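Local structure of agarase (Pseudoalteromonas fuliginea, 6XJ9) at residues A[520-525]-A[626-631]. The protein probably hydrolyses the glycosidic linkages of agarose, acting as a family 50 glycoside hydrolase of a marine bacterium. Numbering follows the deposited sequence.
Sequences SHYGIV and PIEVVK
Two consecutive side chains, His521 and Tyr522, lie face against face and hold one oxygen each of the same carboxylate, that of Glu628. The rings overlap closely, Tyr522 CZ standing 3.5 Å above the plane of the imidazole, over its centre. His521 NE2 donates to Glu628 OE1 across 2.8 Å, a His-carboxylate hydrogen bond; the N–H…O angle is 155° and OE1 lies close to the plane of the imidazole, at its edge. The hydroxyl of Tyr522 gives the second bond, OH to Glu628 OE2 at 2.6 Å. Both donors use the syn side of their oxygen, somewhat out of the carboxylate plane, and the carboxylate stands steeply to both rings, 78° from the imidazole. The chi1 of His521 (-171°) swings CG away from its backbone N and lays the imidazole over the Tyr522 ring with NE2 facing Glu628, whose own chain bends at chi2 to present both oxygens. Beside this pair of bonds Pro626, the N-cap residue of helix 627-634, packs its CB against His521 NE2 at 3.7 Å. OE2 is further bonded by Ser588 OG, so this buried group has three protein partners. A leucine in place of Glu628 would probably leave the imidazole N–H, the buried Tyr522 hydroxyl and Ser588 without the carboxylate they share. The contact, a polar form of helix packing, thus ties the break between helices 518-521 and 523-529 to the first turn of helix 627-634, while the long helix 584-609 adjoins both segments, meeting His521 through Leu591 and Glu628 through Thr592, and strand 620-621 packs against Val629 and Val630.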
loop_
_atom_site.group_PDB
_atom_site.type_symbol
_atom_site.label_atom_id
_atom_site.label_comp_id
_atom_site.label_asym_id
_atom_site.label_seq_id
_atom_site.Cartn_x
_atom_site.Cartn_y
_atom_site.Cartn_z
ATOM N N SER A 520 22.353 36.740 5.742
ATOM C CA SER A 520 21.643 35.880 4.805
ATOM C C SER A 520 20.395 36.582 4.266
ATOM O O SER A 520 20.016 36.410 3.111
ATOM C CB SER A 520 21.253 34.594 5.480
ATOM O OG SER A 520 22.344 33.697 5.494
ATOM N N HIS A 521 19.733 37.330 5.147
ATOM C CA HIS A 521 18.458 37.948 4.848
ATOM C C HIS A 521 18.671 39.133 3.912
ATOM O O HIS A 521 18.009 39.245 2.878
ATOM C CB HIS A 521 17.776 38.349 6.161
ATOM C CG HIS A 521 16.364 38.810 6.008
ATOM N ND1 HIS A 521 15.461 38.743 7.048
ATOM C CD2 HIS A 521 15.709 39.366 4.968
ATOM C CE1 HIS A 521 14.299 39.215 6.650
ATOM N NE2 HIS A 521 14.429 39.608 5.376
ATOM N N TYR A 522 19.614 40.004 4.280
ATOM C CA TYR A 522 19.753 41.277 3.590
ATOM C C TYR A 522 21.036 41.301 2.768
ATOM O O TYR A 522 21.570 42.374 2.507
ATOM C CB TYR A 522 19.668 42.439 4.590
ATOM C CG TYR A 522 18.346 42.507 5.313
ATOM C CD1 TYR A 522 17.179 42.849 4.641
ATOM C CD2 TYR A 522 18.255 42.205 6.655
ATOM C CE1 TYR A 522 15.955 42.901 5.286
ATOM C CE2 TYR A 522 17.041 42.256 7.321
ATOM C CZ TYR A 522 15.892 42.601 6.635
ATOM O OH TYR A 522 14.702 42.637 7.293
ATOM N N GLY A 523 21.494 40.120 2.335
ATOM C CA GLY A 523 22.728 40.009 1.569
ATOM C C GLY A 523 22.769 40.913 0.335
ATOM O O GLY A 523 23.781 41.562 0.072
ATOM N N ILE A 524 21.663 40.949 -0.420
ATOM C CA ILE A 524 21.574 41.730 -1.645
ATOM C C ILE A 524 21.775 43.206 -1.304
ATOM O O ILE A 524 22.417 43.935 -2.053
ATOM C CB ILE A 524 20.221 41.502 -2.344
ATOM C CG1 ILE A 524 20.047 40.066 -2.846
ATOM C CG2 ILE A 524 20.010 42.529 -3.462
ATOM C CD1 ILE A 524 20.929 39.722 -4.029
ATOM N N VAL A 525 21.181 43.630 -0.185
ATOM C CA VAL A 525 21.226 45.014 0.264
ATOM C C VAL A 525 22.654 45.322 0.710
ATOM O O VAL A 525 23.274 46.241 0.189
ATOM C CB VAL A 525 20.211 45.271 1.394
ATOM C CG1 VAL A 525 20.481 46.579 2.126
ATOM C CG2 VAL A 525 18.773 45.240 0.884
ATOM N N PRO A 626 12.136 35.794 2.096
ATOM C CA PRO A 626 12.077 36.983 2.949
ATOM C C PRO A 626 10.681 37.596 2.854
ATOM O O PRO A 626 10.122 37.704 1.756
ATOM C CB PRO A 626 13.093 37.945 2.321
ATOM C CG PRO A 626 14.054 37.038 1.562
ATOM C CD PRO A 626 13.209 35.865 1.088
ATOM N N ILE A 627 10.123 37.990 4.008
ATOM C CA ILE A 627 8.804 38.617 4.060
ATOM C C ILE A 627 8.743 39.841 3.141
ATOM O O ILE A 627 7.704 40.102 2.549
ATOM C CB ILE A 627 8.345 38.936 5.504
ATOM C CG1 ILE A 627 6.842 39.243 5.584
ATOM C CG2 ILE A 627 9.163 40.074 6.109
ATOM C CD1 ILE A 627 5.937 38.044 5.313
ATOM N N GLU A 628 9.853 40.578 2.991
ATOM C CA GLU A 628 9.851 41.793 2.187
ATOM C C GLU A 628 9.583 41.461 0.720
ATOM O O GLU A 628 8.954 42.231 -0.012
ATOM C CB GLU A 628 11.192 42.520 2.302
ATOM C CG GLU A 628 11.420 43.160 3.662
ATOM C CD GLU A 628 12.165 42.324 4.687
ATOM O OE1 GLU A 628 12.271 41.091 4.500
ATOM O OE2 GLU A 628 12.653 42.917 5.684
ATOM N N VAL A 629 10.096 40.304 0.302
ATOM C CA VAL A 629 10.023 39.874 -1.083
ATOM C C VAL A 629 8.614 39.343 -1.332
ATOM O O VAL A 629 8.020 39.633 -2.372
ATOM C CB VAL A 629 11.128 38.841 -1.390
ATOM C CG1 VAL A 629 11.022 38.287 -2.807
ATOM C CG2 VAL A 629 12.515 39.431 -1.148
ATOM N N VAL A 630 8.068 38.601 -0.357
ATOM C CA VAL A 630 6.720 38.068 -0.494
ATOM C C VAL A 630 5.726 39.232 -0.571
ATOM O O VAL A 630 4.806 39.231 -1.391
ATOM C CB VAL A 630 6.331 37.108 0.647
ATOM C CG1 VAL A 630 4.886 36.647 0.486
ATOM C CG2 VAL A 630 7.245 35.908 0.743
ATOM N N LYS A 631 5.928 40.212 0.314
ATOM C CA LYS A 631 5.102 41.407 0.383
ATOM C C LYS A 631 5.152 42.149 -0.950
ATOM O O LYS A 631 4.118 42.542 -1.470
ATOM C CB LYS A 631 5.487 42.280 1.587
ATOM C CG LYS A 631 4.673 43.559 1.744
ATOM C CD LYS A 631 5.188 44.477 2.851
ATOM C CE LYS A 631 4.596 45.867 2.749
ATOM N NZ LYS A 631 5.019 46.724 3.882
#